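Local coordinates for endoribonuclease L-PSP/chorismate mutase-like domain-containing protein (Shewanella oneidensis, PDB 2OTM) that is of unproven function but belongs to the YjgF/chorismate mutase-like family and is a putative endoribonuclease, at residues Tyr27-Ile32 against Ile77-Gln82. Residues are numbered along the deposited sequence; the frame is centred on the assembly and turned at random.
Sequences YEPYSI and IAQLKQ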
ATOM      1  N   TYR B  27     -15.668   8.259  -1.523  1.00 21.72           N
ATOM      2  CA  TYR B  27     -15.211   6.887  -1.780  1.00 21.00           C
ATOM      3  C   TYR B  27     -16.091   5.892  -1.011  1.00 21.93           C
ATOM      4  O   TYR B  27     -16.871   6.274  -0.123  1.00 20.84           O
ATOM      5  CB  TYR B  27     -13.736   6.704  -1.416  1.00 21.47           C
ATOM      6  CG  TYR B  27     -13.406   6.942   0.026  1.00 21.53           C
ATOM      7  CD1 TYR B  27     -13.501   5.921   0.949  1.00 21.47           C
ATOM      8  CD2 TYR B  27     -13.000   8.199   0.476  1.00 22.84           C
ATOM      9  CE1 TYR B  27     -13.210   6.122   2.295  1.00 18.65           C
ATOM     10  CE2 TYR B  27     -12.710   8.421   1.818  1.00 22.56           C
ATOM     11  CZ  TYR B  27     -12.817   7.381   2.724  1.00 21.40           C
ATOM     12  OH  TYR B  27     -12.532   7.572   4.064  1.00 21.43           O
ATOM     13  N   GLU B  28     -16.014   4.636  -1.426  1.00 21.25           N
ATOM     14  CA  GLU B  28     -16.800   3.553  -0.852  1.00 21.15           C
ATOM     15  C   GLU B  28     -16.064   2.969   0.348  1.00 21.60           C
ATOM     16  O   GLU B  28     -14.837   2.842   0.316  1.00 22.17           O
ATOM     17  CB  GLU B  28     -16.993   2.428  -1.892  1.00 20.78           C
ATOM     18  CG  GLU B  28     -17.775   2.838  -3.133  1.00 26.40           C
ATOM     19  CD  GLU B  28     -19.206   3.220  -2.793  1.00 34.54           C
ATOM     20  OE1 GLU B  28     -19.759   2.618  -1.847  1.00 33.40           O
ATOM     21  OE2 GLU B  28     -19.756   4.137  -3.444  1.00 36.82           O
ATOM     22  N   PRO B  29     -16.789   2.633   1.415  1.00 23.97           N
ATOM     23  CA  PRO B  29     -16.179   1.942   2.547  1.00 25.05           C
ATOM     24  C   PRO B  29     -15.551   0.612   2.232  1.00 23.01           C
ATOM     25  O   PRO B  29     -14.687   0.182   2.962  1.00 23.47           O
ATOM     26  CB  PRO B  29     -17.350   1.728   3.505  1.00 24.60           C
ATOM     27  CG  PRO B  29     -18.539   2.011   2.737  1.00 32.41           C
ATOM     28  CD  PRO B  29     -18.176   2.997   1.713  1.00 28.24           C
ATOM     29  N   TYR B  30     -16.001  -0.045   1.171  1.00 22.14           N
ATOM     30  CA  TYR B  30     -15.350  -1.246   0.696  1.00 22.02           C
ATOM     31  C   TYR B  30     -15.600  -1.394  -0.788  1.00 22.27           C
ATOM     32  O   TYR B  30     -16.537  -0.780  -1.349  1.00 21.29           O
ATOM     33  CB  TYR B  30     -15.836  -2.503   1.446  1.00 22.60           C
ATOM     34  CG  TYR B  30     -17.296  -2.830   1.273  1.00 21.14           C
ATOM     35  CD1 TYR B  30     -17.740  -3.634   0.242  1.00 23.12           C
ATOM     36  CD2 TYR B  30     -18.236  -2.335   2.159  1.00 28.35           C
ATOM     37  CE1 TYR B  30     -19.090  -3.914   0.087  1.00 25.57           C
ATOM     38  CE2 TYR B  30     -19.565  -2.614   2.016  1.00 32.02           C
ATOM     39  CZ  TYR B  30     -19.985  -3.396   0.977  1.00 31.81           C
ATOM     40  OH  TYR B  30     -21.318  -3.667   0.852  1.00 37.26           O
ATOM     41  N   SER B  31     -14.756  -2.188  -1.441  1.00 21.41           N
ATOM     42  CA  SER B  31     -14.997  -2.572  -2.802  1.00 21.53           C
ATOM     43  C   SER B  31     -14.745  -4.061  -2.981  1.00 22.66           C
ATOM     44  O   SER B  31     -14.163  -4.727  -2.124  1.00 21.50           O
ATOM     45  CB  SER B  31     -14.165  -1.723  -3.783  1.00 23.76           C
ATOM     46  OG  SER B  31     -12.761  -1.812  -3.606  1.00 24.97           O
ATOM     47  N   ILE B  32     -15.257  -4.606  -4.077  1.00 22.96           N
ATOM     48  CA  ILE B  32     -15.109  -6.029  -4.369  1.00 24.68           C
ATOM     49  C   ILE B  32     -14.682  -6.173  -5.827  1.00 25.98           C
ATOM     50  O   ILE B  32     -15.256  -5.528  -6.729  1.00 26.20           O
ATOM     51  CB  ILE B  32     -16.406  -6.851  -4.113  1.00 26.37           C
ATOM     52  CG1 ILE B  32     -16.830  -6.768  -2.647  1.00 28.32           C
ATOM     53  CG2 ILE B  32     -16.217  -8.341  -4.492  1.00 27.25           C
ATOM     54  CD1 ILE B  32     -18.188  -7.397  -2.303  1.00 28.27           C
ATOM     55  N   ILE B  77     -13.808  -5.104  11.088  1.00 20.71           N
ATOM     56  CA  ILE B  77     -14.647  -6.335  11.104  1.00 21.75           C
ATOM     57  C   ILE B  77     -16.120  -5.964  10.998  1.00 22.27           C
ATOM     58  O   ILE B  77     -16.889  -6.623  10.300  1.00 21.89           O
ATOM     59  CB  ILE B  77     -14.361  -7.176  12.363  1.00 21.59           C
ATOM     60  CG1 ILE B  77     -12.909  -7.699  12.299  1.00 20.56           C
ATOM     61  CG2 ILE B  77     -15.341  -8.353  12.482  1.00 21.31           C
ATOM     62  CD1 ILE B  77     -12.372  -8.362  13.608  1.00 19.40           C
ATOM     63  N   ALA B  78     -16.521  -4.876  11.656  1.00 22.20           N
ATOM     64  CA  ALA B  78     -17.880  -4.370  11.508  1.00 23.69           C
ATOM     65  C   ALA B  78     -18.159  -4.043  10.036  1.00 23.61           C
ATOM     66  O   ALA B  78     -19.243  -4.337   9.507  1.00 22.72           O
ATOM     67  CB  ALA B  78     -18.131  -3.158  12.437  1.00 24.47           C
ATOM     68  N   GLN B  79     -17.175  -3.478   9.357  1.00 22.70           N
ATOM     69  CA  GLN B  79     -17.337  -3.119   7.958  1.00 24.23           C
ATOM     70  C   GLN B  79     -17.526  -4.380   7.115  1.00 24.44           C
ATOM     71  O   GLN B  79     -18.365  -4.418   6.222  1.00 25.79           O
ATOM     72  CB  GLN B  79     -16.088  -2.364   7.484  1.00 25.64           C
ATOM     73  CG  GLN B  79     -16.165  -1.863   6.048  1.00 26.67           C
ATOM     74  CD  GLN B  79     -17.219  -0.821   5.918  1.00 35.05           C
ATOM     75  OE1 GLN B  79     -17.010   0.313   6.333  1.00 38.85           O
ATOM     76  NE2 GLN B  79     -18.379  -1.201   5.375  1.00 31.27           N
ATOM     77  N   LEU B  80     -16.745  -5.410   7.419  1.00 23.90           N
ATOM     78  CA  LEU B  80     -16.814  -6.671   6.680  1.00 24.15           C
ATOM     79  C   LEU B  80     -18.169  -7.323   6.914  1.00 24.26           C
ATOM     80  O   LEU B  80     -18.762  -7.869   5.979  1.00 25.53           O
ATOM     81  CB  LEU B  80     -15.696  -7.626   7.106  1.00 25.50           C
ATOM     82  CG  LEU B  80     -14.261  -7.204   6.772  1.00 22.46           C
ATOM     83  CD1 LEU B  80     -13.307  -8.240   7.313  1.00 23.36           C
ATOM     84  CD2 LEU B  80     -14.075  -6.991   5.263  1.00 21.23           C
ATOM     85  N   LYS B  81     -18.654  -7.265   8.148  1.00 23.08           N
ATOM     86  CA  LYS B  81     -19.949  -7.869   8.458  1.00 25.70           C
ATOM     87  C   LYS B  81     -21.085  -7.189   7.707  1.00 28.62           C
ATOM     88  O   LYS B  81     -22.055  -7.837   7.283  1.00 25.60           O
ATOM     89  CB  LYS B  81     -20.257  -7.807   9.952  1.00 27.57           C
ATOM     90  CG  LYS B  81     -21.624  -8.455  10.286  1.00 30.78           C
ATOM     91  CD  LYS B  81     -21.637  -9.146  11.615  1.00 29.66           C
ATOM     92  CE  LYS B  81     -23.052  -9.639  11.977  1.00 29.08           C
ATOM     93  NZ  LYS B  81     -23.425 -10.957  11.357  1.00 20.97           N
ATOM     94  N   GLN B  82     -20.977  -5.870   7.566  1.00 27.16           N
ATOM     95  CA  GLN B  82     -21.958  -5.128   6.793  1.00 28.94           C
ATOM     96  C   GLN B  82     -21.943  -5.544   5.335  1.00 28.70           C
ATOM     97  O   GLN B  82     -22.991  -5.690   4.723  1.00 31.22           O
ATOM     98  CB  GLN B  82     -21.711  -3.632   6.914  1.00 28.39           C
ATOM     99  CG  GLN B  82     -22.860  -2.779   6.431  1.00 36.40           C
ATOM    100  CD  GLN B  82     -22.435  -1.333   6.246  1.00 46.98           C
ATOM    101  OE1 GLN B  82     -22.925  -0.446   6.936  1.00 50.77           O
ATOM    102  NE2 GLN B  82     -21.483  -1.098   5.341  1.00 45.81           N
TER
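The side-chain amide of Q79 meets both P29 and the ring of Y30. Its OE1 lies 3.2 Å from P29 CB, the two side chains crossing at about a right angle, while NE2 reaches the edge of the tyrosine ring, 3.4 Å from Y30 CD2. NE2 sits near the ring plane, and the amide is tilted 47° to the ring. Q79 leaves the helix with CG anti to the backbone N (chi1 -177°), and a bend at chi2 turns the amide across the proline. The end of the Q82 side chain, about one helical turn on, comes more distantly to the same ring edge. OE1 of Q79 also accepts a weak hydrogen bond from Q42. A leucine in place of Q79 would probably leave the Q42 amide without this weak partner and the Y30 edge without its polar neighbour. Y30 also packs on L37 of strand 36-39, and P29 pairs with S40 through the backbone. Nearby, E28 forms a salt bridge with R129 of the second subunit. The contact thus ties helix 62-84 to the start of strand 30-33, outermost of the sheet within this chain, as part of the helix-on-sheet packing of the YjgF-like fold.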